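PDB 6ICN: methylxanthine N1-demethylase NdmA from Pseudomonas putida, which catalyses the N1-demethylation of caffeine to theobromine and formaldehyde, the first step of caffeine degradation, with NADH and O2, as a Rieske oxygenase with a [2Fe-2S] cluster. Local coordinates for residues T178-F186 with N268-T278; V57-V66 with G139-S147. One frame throughout, in Å; residues are numbered along the deposited sequence.

Interaction 1: T178-F186 with N268-T278; sequences TAERRWENF and NVSCPVDSHTT. With CFF (caffeine), chain F.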
loop_
_atom_site.group_PDB
_atom_site.type_symbol
_atom_site.label_atom_id
_atom_site.label_comp_id
_atom_site.label_asym_id
_atom_site.label_seq_id
_atom_site.Cartn_x
_atom_site.Cartn_y
_atom_site.Cartn_z
ATOM N N THR A 178 -17.092 6.421 -22.791
ATOM C CA THR A 178 -16.822 7.055 -24.074
ATOM C C THR A 178 -17.316 8.498 -24.113
ATOM O O THR A 178 -18.164 8.933 -23.325
ATOM C CB THR A 178 -17.482 6.273 -25.202
ATOM O OG1 THR A 178 -18.912 6.321 -25.036
ATOM C CG2 THR A 178 -16.984 4.835 -25.213
ATOM N N ALA A 179 -16.787 9.247 -25.090
ATOM C CA ALA A 179 -17.182 10.644 -25.233
ATOM C C ALA A 179 -18.653 10.771 -25.614
ATOM O O ALA A 179 -19.331 11.686 -25.153
ATOM C CB ALA A 179 -16.290 11.336 -26.261
ATOM N N GLU A 180 -19.165 9.850 -26.432
ATOM C CA GLU A 180 -20.593 9.849 -26.755
ATOM C C GLU A 180 -21.456 9.644 -25.506
ATOM O O GLU A 180 -22.444 10.361 -25.298
ATOM C CB GLU A 180 -20.888 8.766 -27.804
ATOM C CG GLU A 180 -20.219 8.996 -29.169
ATOM C CD GLU A 180 -18.776 8.442 -29.279
ATOM O OE1 GLU A 180 -18.194 7.932 -28.272
ATOM O OE2 GLU A 180 -18.206 8.505 -30.400
ATOM N N ARG A 181 -21.103 8.667 -24.654
ATOM C CA ARG A 181 -21.911 8.460 -23.455
ATOM C C ARG A 181 -21.787 9.640 -22.497
ATOM O O ARG A 181 -22.755 9.995 -21.814
ATOM C CB ARG A 181 -21.512 7.139 -22.777
ATOM C CG ARG A 181 -21.843 5.915 -23.647
ATOM C CD ARG A 181 -22.638 4.960 -22.841
ATOM N NE ARG A 181 -22.778 3.612 -23.381
ATOM C CZ ARG A 181 -23.959 3.066 -23.682
ATOM N NH1 ARG A 181 -25.067 3.786 -23.563
ATOM N NH2 ARG A 181 -24.022 1.808 -24.095
ATOM N N ARG A 182 -20.609 10.282 -22.455
ATOM C CA ARG A 182 -20.444 11.450 -21.599
ATOM C C ARG A 182 -21.303 12.609 -22.087
ATOM O O ARG A 182 -21.960 13.283 -21.284
ATOM C CB ARG A 182 -18.960 11.845 -21.543
ATOM C CG ARG A 182 -18.585 12.596 -20.266
ATOM C CD ARG A 182 -18.862 14.090 -20.379
ATOM N NE ARG A 182 -18.897 14.693 -19.042
ATOM C CZ ARG A 182 -19.950 14.666 -18.228
ATOM N NH1 ARG A 182 -21.087 14.075 -18.624
ATOM N NH2 ARG A 182 -19.879 15.228 -17.017
ATOM N N TRP A 183 -21.318 12.843 -23.403
ATOM C CA TRP A 183 -22.143 13.904 -23.969
ATOM C C TRP A 183 -23.612 13.684 -23.617
ATOM O O TRP A 183 -24.299 14.594 -23.131
ATOM C CB TRP A 183 -21.948 13.954 -25.488
ATOM C CG TRP A 183 -22.560 15.176 -26.172
ATOM C CD1 TRP A 183 -21.890 16.297 -26.575
ATOM C CD2 TRP A 183 -23.942 15.377 -26.545
ATOM N NE1 TRP A 183 -22.769 17.192 -27.169
ATOM C CE2 TRP A 183 -24.027 16.645 -27.168
ATOM C CE3 TRP A 183 -25.101 14.604 -26.432
ATOM C CZ2 TRP A 183 -25.235 17.174 -27.643
ATOM C CZ3 TRP A 183 -26.312 15.128 -26.915
ATOM C CH2 TRP A 183 -26.363 16.402 -27.517
ATOM N N GLU A 184 -24.102 12.456 -23.822
ATOM C CA GLU A 184 -25.502 12.178 -23.529
ATOM C C GLU A 184 -25.802 12.341 -22.044
ATOM O O GLU A 184 -26.872 12.839 -21.672
ATOM C CB GLU A 184 -25.865 10.773 -24.022
ATOM C CG GLU A 184 -25.705 10.647 -25.522
ATOM C CD GLU A 184 -26.263 9.362 -26.075
ATOM O OE1 GLU A 184 -27.087 8.732 -25.378
ATOM O OE2 GLU A 184 -25.851 8.970 -27.188
ATOM N N ASN A 185 -24.857 11.969 -21.172
ATOM C CA ASN A 185 -25.059 12.187 -19.742
ATOM C C ASN A 185 -25.190 13.674 -19.414
ATOM O O ASN A 185 -26.018 14.066 -18.585
ATOM C CB ASN A 185 -23.903 11.547 -18.961
ATOM C CG ASN A 185 -23.932 11.888 -17.479
ATOM O OD1 ASN A 185 -23.110 12.671 -17.008
ATOM N ND2 ASN A 185 -24.893 11.330 -16.743
ATOM N N PHE A 186 -24.412 14.524 -20.082
ATOM C CA PHE A 186 -24.427 15.941 -19.738
ATOM C C PHE A 186 -25.735 16.615 -20.134
ATOM O O PHE A 186 -26.199 17.516 -19.429
ATOM C CB PHE A 186 -23.240 16.646 -20.399
ATOM C CG PHE A 186 -22.929 17.983 -19.800
ATOM C CD1 PHE A 186 -23.580 19.122 -20.252
ATOM C CD2 PHE A 186 -21.999 18.101 -18.774
ATOM C CE1 PHE A 186 -23.310 20.368 -19.693
ATOM C CE2 PHE A 186 -21.729 19.346 -18.205
ATOM C CZ PHE A 186 -22.377 20.474 -18.670
ATOM N N ASN A 268 -18.289 22.113 -21.223
ATOM C CA ASN A 268 -17.805 20.762 -20.966
ATOM C C ASN A 268 -17.434 20.105 -22.284
ATOM O O ASN A 268 -18.221 20.129 -23.236
ATOM C CB ASN A 268 -18.866 19.935 -20.220
ATOM C CG ASN A 268 -18.290 18.643 -19.641
ATOM O OD1 ASN A 268 -18.360 17.596 -20.289
ATOM N ND2 ASN A 268 -17.689 18.717 -18.427
ATOM N N VAL A 269 -16.232 19.534 -22.355
ATOM C CA VAL A 269 -15.798 18.841 -23.567
ATOM C C VAL A 269 -14.979 17.603 -23.191
ATOM O O VAL A 269 -14.197 17.618 -22.232
ATOM C CB VAL A 269 -15.026 19.803 -24.504
ATOM C CG1 VAL A 269 -13.807 20.446 -23.781
ATOM C CG2 VAL A 269 -14.620 19.107 -25.809
ATOM N N SER A 270 -15.172 16.521 -23.944
ATOM C CA SER A 270 -14.510 15.245 -23.691
ATOM C C SER A 270 -13.428 15.005 -24.736
ATOM O O SER A 270 -13.693 15.106 -25.941
ATOM C CB SER A 270 -15.499 14.069 -23.725
ATOM O OG SER A 270 -16.566 14.218 -22.805
ATOM N N CYS A 271 -12.226 14.671 -24.280
ATOM C CA CYS A 271 -11.202 14.114 -25.162
ATOM C C CYS A 271 -11.417 12.611 -25.307
ATOM O O CYS A 271 -11.340 11.879 -24.304
ATOM C CB CYS A 271 -9.809 14.380 -24.623
ATOM S SG CYS A 271 -8.445 13.681 -25.621
ATOM N N PRO A 272 -11.696 12.116 -26.504
ATOM C CA PRO A 272 -11.763 10.667 -26.714
ATOM C C PRO A 272 -10.365 10.068 -26.724
ATOM O O PRO A 272 -9.685 10.021 -27.754
ATOM C CB PRO A 272 -12.447 10.548 -28.081
ATOM C CG PRO A 272 -11.974 11.776 -28.809
ATOM C CD PRO A 272 -11.937 12.867 -27.756
ATOM N N VAL A 273 -9.918 9.614 -25.562
ATOM C CA VAL A 273 -8.533 9.176 -25.437
ATOM C C VAL A 273 -8.334 7.867 -26.175
ATOM O O VAL A 273 -7.352 7.690 -26.914
ATOM C CB VAL A 273 -8.146 9.063 -23.949
ATOM C CG1 VAL A 273 -6.815 8.326 -23.794
ATOM C CG2 VAL A 273 -8.068 10.448 -23.321
ATOM N N ASP A 274 -9.249 6.922 -25.968
ATOM C CA ASP A 274 -9.240 5.673 -26.717
ATOM C C ASP A 274 -10.664 5.120 -26.730
ATOM O O ASP A 274 -11.621 5.845 -26.430
ATOM C CB ASP A 274 -8.201 4.697 -26.140
ATOM C CG ASP A 274 -8.460 4.327 -24.683
ATOM O OD1 ASP A 274 -9.621 4.342 -24.227
ATOM O OD2 ASP A 274 -7.482 4.003 -23.981
ATOM N N SER A 275 -10.795 3.830 -27.042
ATOM C CA SER A 275 -12.105 3.214 -27.239
ATOM C C SER A 275 -12.959 3.194 -25.982
ATOM O O SER A 275 -14.186 3.059 -26.093
ATOM C CB SER A 275 -11.938 1.779 -27.754
ATOM O OG SER A 275 -11.481 0.922 -26.724
ATOM N N HIS A 276 -12.366 3.304 -24.785
ATOM C CA HIS A 276 -13.172 3.207 -23.572
ATOM C C HIS A 276 -12.892 4.289 -22.532
ATOM O O HIS A 276 -13.355 4.158 -21.388
ATOM C CB HIS A 276 -13.000 1.824 -22.923
ATOM C CG HIS A 276 -11.585 1.489 -22.576
ATOM N ND1 HIS A 276 -11.078 1.632 -21.301
ATOM C CD2 HIS A 276 -10.564 1.030 -23.339
ATOM C CE1 HIS A 276 -9.807 1.264 -21.291
ATOM N NE2 HIS A 276 -9.469 0.900 -22.516
ATOM N N THR A 277 -12.156 5.344 -22.878
ATOM C CA THR A 277 -11.694 6.317 -21.893
ATOM C C THR A 277 -11.940 7.733 -22.384
ATOM O O THR A 277 -11.796 8.012 -23.577
ATOM C CB THR A 277 -10.187 6.141 -21.636
ATOM O OG1 THR A 277 -9.925 4.785 -21.269
ATOM C CG2 THR A 277 -9.693 7.074 -20.522
ATOM N N THR A 278 -12.309 8.616 -21.464
ATOM C CA THR A 278 -12.379 10.042 -21.745
ATOM C C THR A 278 -11.545 10.811 -20.734
ATOM O O THR A 278 -11.519 10.483 -19.543
ATOM C CB THR A 278 -13.818 10.590 -21.723
ATOM O OG1 THR A 278 -14.545 10.024 -20.629
ATOM C CG2 THR A 278 -14.521 10.260 -23.036
HETATM N N1 CFF F . -24.675 19.440 -15.699
HETATM C C2 CFF F . -25.638 20.383 -15.444
HETATM C C10 CFF F . -24.916 18.417 -16.701
HETATM C C6 CFF F . -23.518 19.449 -15.032
HETATM N N3 CFF F . -25.421 21.340 -14.507
HETATM O O11 CFF F . -26.670 20.366 -16.044
HETATM C C12 CFF F . -26.439 22.348 -14.225
HETATM C C4 CFF F . -24.250 21.351 -13.828
HETATM C C5 CFF F . -23.300 20.430 -14.082
HETATM N N9 CFF F . -23.783 22.169 -12.868
HETATM O O13 CFF F . -22.678 18.621 -15.259
HETATM N N7 CFF F . -22.247 20.688 -13.285
HETATM C C8 CFF F . -22.548 21.757 -12.537
HETATM C C14 CFF F . -20.931 20.126 -13.037
HETATM O O HOH W 1 -18.610 14.619 -24.217
HETATM O O HOH W 2 -14.056 8.186 -25.802
#
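Asn268 and caffeine sandwich the Phe186 ring: methyl C10 of the caffeine sits over the centre of one face, and Asn268 CB makes a CH-pi contact with the opposite face, 4.0 Å from the centroid. In the ring plane, at its edge, comes Arg182 NH2. The Arg182 guanidinium in turn has Phe186 CD2 over the rim of one face and Ser270 OG near its own plane, at an edge. Its plane stands 86° from the Asn268 amide, whose OD1 approaches NE obliquely; Arg182 NE and Asn268 OD1 are 3.2 Å apart, but the angle is too poor for a hydrogen bond. Tyr173 OH binds both Arg182 NH2 and Asn268 ND2, tying the two side chains together from outside.

The arginine gets there by a bend at chi2 (-85°), which lays its CD 3.3 Å from Ser270 OG, a hydroxyl hydrogen-bonded to Asn280. Arg182 NH1 donates to a lone pair of Asn185 OD1 at 2.9 Å. With an alanine here, Asn185 OD1 and Tyr173 OH would lose their guanidinium partner, and a gap would probably open beside the edge of Phe186, leaving Asn185 held mainly through ND2.

Toward the start of the helix the packing is close. Ala179 CB lies 3.8 Å from Ser270 CB, and Thr278 CG2 presses on the Ala179 backbone. A water accepts from Ala179 N and donates to Thr277 O, while Thr178 OG1 N-caps the helix by accepting from Arg181 N (3.2 Å).

Helix 179-186 runs nearly antiparallel to strand 268-274, their axes 8.6 Å apart, on the seven-stranded sheet of the catalytic domain. Asn185 ND2 hydrogen-bonds to Asp307, a ligand of the cobalt ion, and to Tyr101 of a second subunit, beside that subunit's cluster, consistent with the intersubunit electron path of Rieske oxygenases.

Interaction 2: V57-V66 with G139-S147; sequences VKLLNEQLVV and GLIWIRLDS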
loop_
_atom_site.group_PDB
_atom_site.type_symbol
_atom_site.label_atom_id
_atom_site.label_comp_id
_atom_site.label_asym_id
_atom_site.label_seq_id
_atom_site.Cartn_x
_atom_site.Cartn_y
_atom_site.Cartn_z
ATOM N N VAL A 57 0.468 13.193 -24.668
ATOM C CA VAL A 57 -0.988 13.122 -24.650
ATOM C C VAL A 57 -1.415 12.005 -25.592
ATOM O O VAL A 57 -0.639 11.529 -26.424
ATOM C CB VAL A 57 -1.663 14.445 -25.057
ATOM C CG1 VAL A 57 -1.195 15.583 -24.133
ATOM C CG2 VAL A 57 -1.348 14.778 -26.522
ATOM N N LYS A 58 -2.665 11.563 -25.428
ATOM C CA LYS A 58 -3.236 10.499 -26.248
ATOM C C LYS A 58 -4.607 10.929 -26.730
ATOM O O LYS A 58 -5.414 11.450 -25.952
ATOM C CB LYS A 58 -3.345 9.169 -25.473
ATOM C CG LYS A 58 -3.928 8.042 -26.321
ATOM C CD LYS A 58 -4.044 6.736 -25.520
ATOM C CE LYS A 58 -2.736 5.986 -25.482
ATOM N NZ LYS A 58 -2.896 4.702 -24.738
ATOM N N LEU A 59 -4.857 10.720 -28.020
ATOM C CA LEU A 59 -6.084 11.174 -28.659
ATOM C C LEU A 59 -6.468 10.130 -29.687
ATOM O O LEU A 59 -5.659 9.820 -30.568
ATOM C CB LEU A 59 -5.874 12.544 -29.316
ATOM C CG LEU A 59 -6.999 12.977 -30.249
ATOM C CD1 LEU A 59 -8.288 13.141 -29.465
ATOM C CD2 LEU A 59 -6.616 14.309 -30.900
ATOM N N LEU A 60 -7.672 9.561 -29.549
ATOM C CA LEU A 60 -8.153 8.521 -30.474
ATOM C C LEU A 60 -7.099 7.433 -30.681
ATOM O O LEU A 60 -6.835 7.003 -31.810
ATOM C CB LEU A 60 -8.576 9.139 -31.810
ATOM C CG LEU A 60 -9.755 10.096 -31.661
ATOM C CD1 LEU A 60 -9.937 10.996 -32.901
ATOM C CD2 LEU A 60 -11.030 9.316 -31.374
ATOM N N ASN A 61 -6.461 7.019 -29.578
ATOM C CA ASN A 61 -5.425 5.986 -29.517
ATOM C C ASN A 61 -4.112 6.367 -30.200
ATOM O O ASN A 61 -3.243 5.500 -30.359
ATOM C CB ASN A 61 -5.920 4.651 -30.089
ATOM C CG ASN A 61 -5.444 3.454 -29.272
ATOM O OD1 ASN A 61 -5.217 3.552 -28.060
ATOM N ND2 ASN A 61 -5.272 2.317 -29.941
ATOM N N GLU A 62 -3.926 7.629 -30.587
ATOM C CA GLU A 62 -2.648 8.107 -31.095
ATOM C C GLU A 62 -1.805 8.658 -29.949
ATOM O O GLU A 62 -2.299 9.466 -29.158
ATOM C CB GLU A 62 -2.868 9.219 -32.125
ATOM C CG GLU A 62 -3.639 8.771 -33.341
ATOM C CD GLU A 62 -2.721 8.333 -34.462
ATOM O OE1 GLU A 62 -1.559 7.958 -34.182
ATOM O OE2 GLU A 62 -3.156 8.391 -35.629
ATOM N N GLN A 63 -0.535 8.263 -29.891
ATOM C CA GLN A 63 0.392 8.796 -28.893
ATOM C C GLN A 63 1.069 10.029 -29.474
ATOM O O GLN A 63 1.834 9.925 -30.433
ATOM C CB GLN A 63 1.420 7.745 -28.497
ATOM C CG GLN A 63 0.804 6.514 -27.881
ATOM C CD GLN A 63 1.866 5.544 -27.402
ATOM O OE1 GLN A 63 2.413 5.713 -26.326
ATOM N NE2 GLN A 63 2.162 4.542 -28.205
ATOM N N LEU A 64 0.790 11.187 -28.886
ATOM C CA LEU A 64 1.279 12.464 -29.380
ATOM C C LEU A 64 2.099 13.169 -28.310
ATOM O O LEU A 64 2.044 12.821 -27.126
ATOM C CB LEU A 64 0.104 13.353 -29.792
ATOM C CG LEU A 64 -0.952 12.727 -30.707
ATOM C CD1 LEU A 64 -2.119 13.676 -30.928
ATOM C CD2 LEU A 64 -0.327 12.278 -32.026
ATOM N N VAL A 65 2.859 14.179 -28.727
ATOM C CA VAL A 65 3.587 15.033 -27.797
ATOM C C VAL A 65 3.286 16.485 -28.140
ATOM O O VAL A 65 3.253 16.858 -29.322
ATOM C CB VAL A 65 5.101 14.730 -27.841
ATOM C CG1 VAL A 65 5.656 14.901 -29.277
ATOM C CG2 VAL A 65 5.859 15.586 -26.837
ATOM N N VAL A 66 3.045 17.294 -27.112
ATOM C CA VAL A 66 2.788 18.725 -27.255
ATOM C C VAL A 66 3.946 19.488 -26.630
ATOM O O VAL A 66 4.442 19.112 -25.559
ATOM C CB VAL A 66 1.459 19.130 -26.594
ATOM C CG1 VAL A 66 1.281 20.642 -26.600
ATOM C CG2 VAL A 66 0.275 18.472 -27.328
ATOM N N GLY A 139 -7.639 28.402 -22.868
ATOM C CA GLY A 139 -6.834 27.774 -21.836
ATOM C C GLY A 139 -6.669 26.277 -22.003
ATOM O O GLY A 139 -6.105 25.617 -21.110
ATOM N N LEU A 140 -7.168 25.718 -23.094
ATOM C CA LEU A 140 -6.933 24.327 -23.448
ATOM C C LEU A 140 -6.086 24.258 -24.709
ATOM O O LEU A 140 -6.041 25.199 -25.511
ATOM C CB LEU A 140 -8.255 23.578 -23.677
ATOM C CG LEU A 140 -9.352 23.691 -22.602
ATOM C CD1 LEU A 140 -10.600 22.877 -22.968
ATOM C CD2 LEU A 140 -8.845 23.302 -21.228
ATOM N N ILE A 141 -5.453 23.110 -24.901
ATOM C CA ILE A 141 -4.696 22.802 -26.113
ATOM C C ILE A 141 -5.533 21.842 -26.942
ATOM O O ILE A 141 -5.960 20.788 -26.435
ATOM C CB ILE A 141 -3.326 22.178 -25.784
ATOM C CG1 ILE A 141 -2.488 23.122 -24.929
ATOM C CG2 ILE A 141 -2.603 21.772 -27.067
ATOM C CD1 ILE A 141 -2.201 24.422 -25.598
ATOM N N TRP A 142 -5.763 22.198 -28.215
ATOM C CA TRP A 142 -6.630 21.450 -29.118
ATOM C C TRP A 142 -5.826 20.868 -30.273
ATOM O O TRP A 142 -4.924 21.523 -30.801
ATOM C CB TRP A 142 -7.718 22.359 -29.696
ATOM C CG TRP A 142 -8.545 23.065 -28.690
ATOM C CD1 TRP A 142 -8.209 24.197 -27.982
ATOM C CD2 TRP A 142 -9.870 22.713 -28.285
ATOM N NE1 TRP A 142 -9.253 24.554 -27.155
ATOM C CE2 TRP A 142 -10.274 23.651 -27.312
ATOM C CE3 TRP A 142 -10.741 21.660 -28.616
ATOM C CZ2 TRP A 142 -11.528 23.607 -26.702
ATOM C CZ3 TRP A 142 -11.979 21.618 -28.016
ATOM C CH2 TRP A 142 -12.363 22.581 -27.064
ATOM N N ILE A 143 -6.148 19.637 -30.675
ATOM C CA ILE A 143 -5.469 18.964 -31.777
ATOM C C ILE A 143 -6.495 18.445 -32.779
ATOM O O ILE A 143 -7.520 17.875 -32.392
ATOM C CB ILE A 143 -4.575 17.806 -31.280
ATOM C CG1 ILE A 143 -3.397 18.364 -30.479
ATOM C CG2 ILE A 143 -4.051 16.973 -32.459
ATOM C CD1 ILE A 143 -2.545 17.255 -29.851
ATOM N N ARG A 144 -6.220 18.647 -34.077
ATOM C CA ARG A 144 -6.998 18.013 -35.142
ATOM C C ARG A 144 -6.088 17.059 -35.897
ATOM O O ARG A 144 -5.113 17.490 -36.527
ATOM C CB ARG A 144 -7.605 19.041 -36.104
ATOM C CG ARG A 144 -8.401 18.374 -37.249
ATOM C CD ARG A 144 -9.131 19.422 -38.080
ATOM N NE ARG A 144 -8.203 20.391 -38.678
ATOM C CZ ARG A 144 -8.592 21.487 -39.323
ATOM N NH1 ARG A 144 -9.885 21.755 -39.465
ATOM N NH2 ARG A 144 -7.692 22.313 -39.845
ATOM N N LEU A 145 -6.415 15.764 -35.847
ATOM C CA LEU A 145 -5.516 14.765 -36.415
ATOM C C LEU A 145 -5.544 14.763 -37.939
ATOM O O LEU A 145 -4.508 14.544 -38.578
ATOM C CB LEU A 145 -5.868 13.377 -35.887
ATOM C CG LEU A 145 -5.488 13.148 -34.421
ATOM C CD1 LEU A 145 -6.130 11.871 -33.926
ATOM C CD2 LEU A 145 -3.972 13.079 -34.279
ATOM N N ASP A 146 -6.718 14.943 -38.532
ATOM C CA ASP A 146 -6.885 14.951 -39.985
ATOM C C ASP A 146 -7.462 16.301 -40.395
ATOM O O ASP A 146 -8.607 16.637 -40.048
ATOM C CB ASP A 146 -7.789 13.806 -40.440
ATOM C CG ASP A 146 -7.702 13.555 -41.940
ATOM O OD1 ASP A 146 -7.559 14.541 -42.685
ATOM O OD2 ASP A 146 -7.749 12.378 -42.370
ATOM N N SER A 147 -6.674 17.074 -41.145
ATOM C CA SER A 147 -7.103 18.389 -41.587
ATOM C C SER A 147 -7.495 18.402 -43.062
ATOM O O SER A 147 -7.764 19.478 -43.601
ATOM C CB SER A 147 -6.005 19.428 -41.331
ATOM O OG SER A 147 -5.673 19.519 -39.942
#
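Ile143 carries its CG1 beside the backbone N (chi1 -68°) and then runs on extended, which pushes CD1 out toward the hairpin 57-66, while CG2 stays back near the chain. CD1 faces Leu64 and Val66; CG2 rests mainly on Leu59, with Leu64 CD1 also near it. Ile143 CD1 meets Leu64 CD1 tip to tip at 3.8 Å and slides past Val66 CG2 at 4.0 Å, with Val57 CG2 a little farther off; Ile143 CG2 lies 4.0 Å from Leu59 CD2. Leu59 turns the other way, its CG anti to the backbone N (chi1 168°), and this swings CD2 across to Leu145 as well.

Strands 62-69 and 140-144 belong to one six-stranded antiparallel sheet of the Rieske domain but are not neighbours in it: 131-137 and 72-77 lie between them. The sheet curls enough for their inner faces to meet through side chains alone, as in the antiparallel beta barrels of this family; the axes of 62-66 and 140-144 pass 10.1 Å apart at 133°. Leu59 also touches His36 on the opposite edge strand.

Leu145 has the most surface buried here. Its CD1 lies against Leu59 CG and against Leu60 CD1, the latter at 4.0 Å, and its CD2 against Leu64 CD1 at 3.9 Å. Glu62 adds only its aliphatic CG, 4.0 Å from Leu145 CD1, and its carboxylate is engaged by Arg77 and Arg32. The type I' turn from Leu59 to Glu62 brings Leu60 across the end of this leucine. At the far end Val66 CG1 passes Ile141 CG2 at 4.1 Å. On the outer side, Arg144 NE donates to Ser147 OG and its NH2 pairs with Asp133.

In the fold
The two contacts come in series along the chain: interaction 2, in the Rieske domain, is complete before interaction 1 opens in the catalytic domain. Their centres are about 15 Å apart, and they meet directly across the domain boundary. The turn of hairpin 57-66 abuts the end of strand 263-274, where Pro272 O probably accepts from Leu60 N (2.7 Å) and Val273 O from Asn61 N (2.9 Å). The six-stranded sheet that holds interaction 2 is thus joined by backbone to the seven-stranded sheet that carries helix 179-186. This junction links the cluster-bearing domain to the domain holding caffeine and the metal within one subunit.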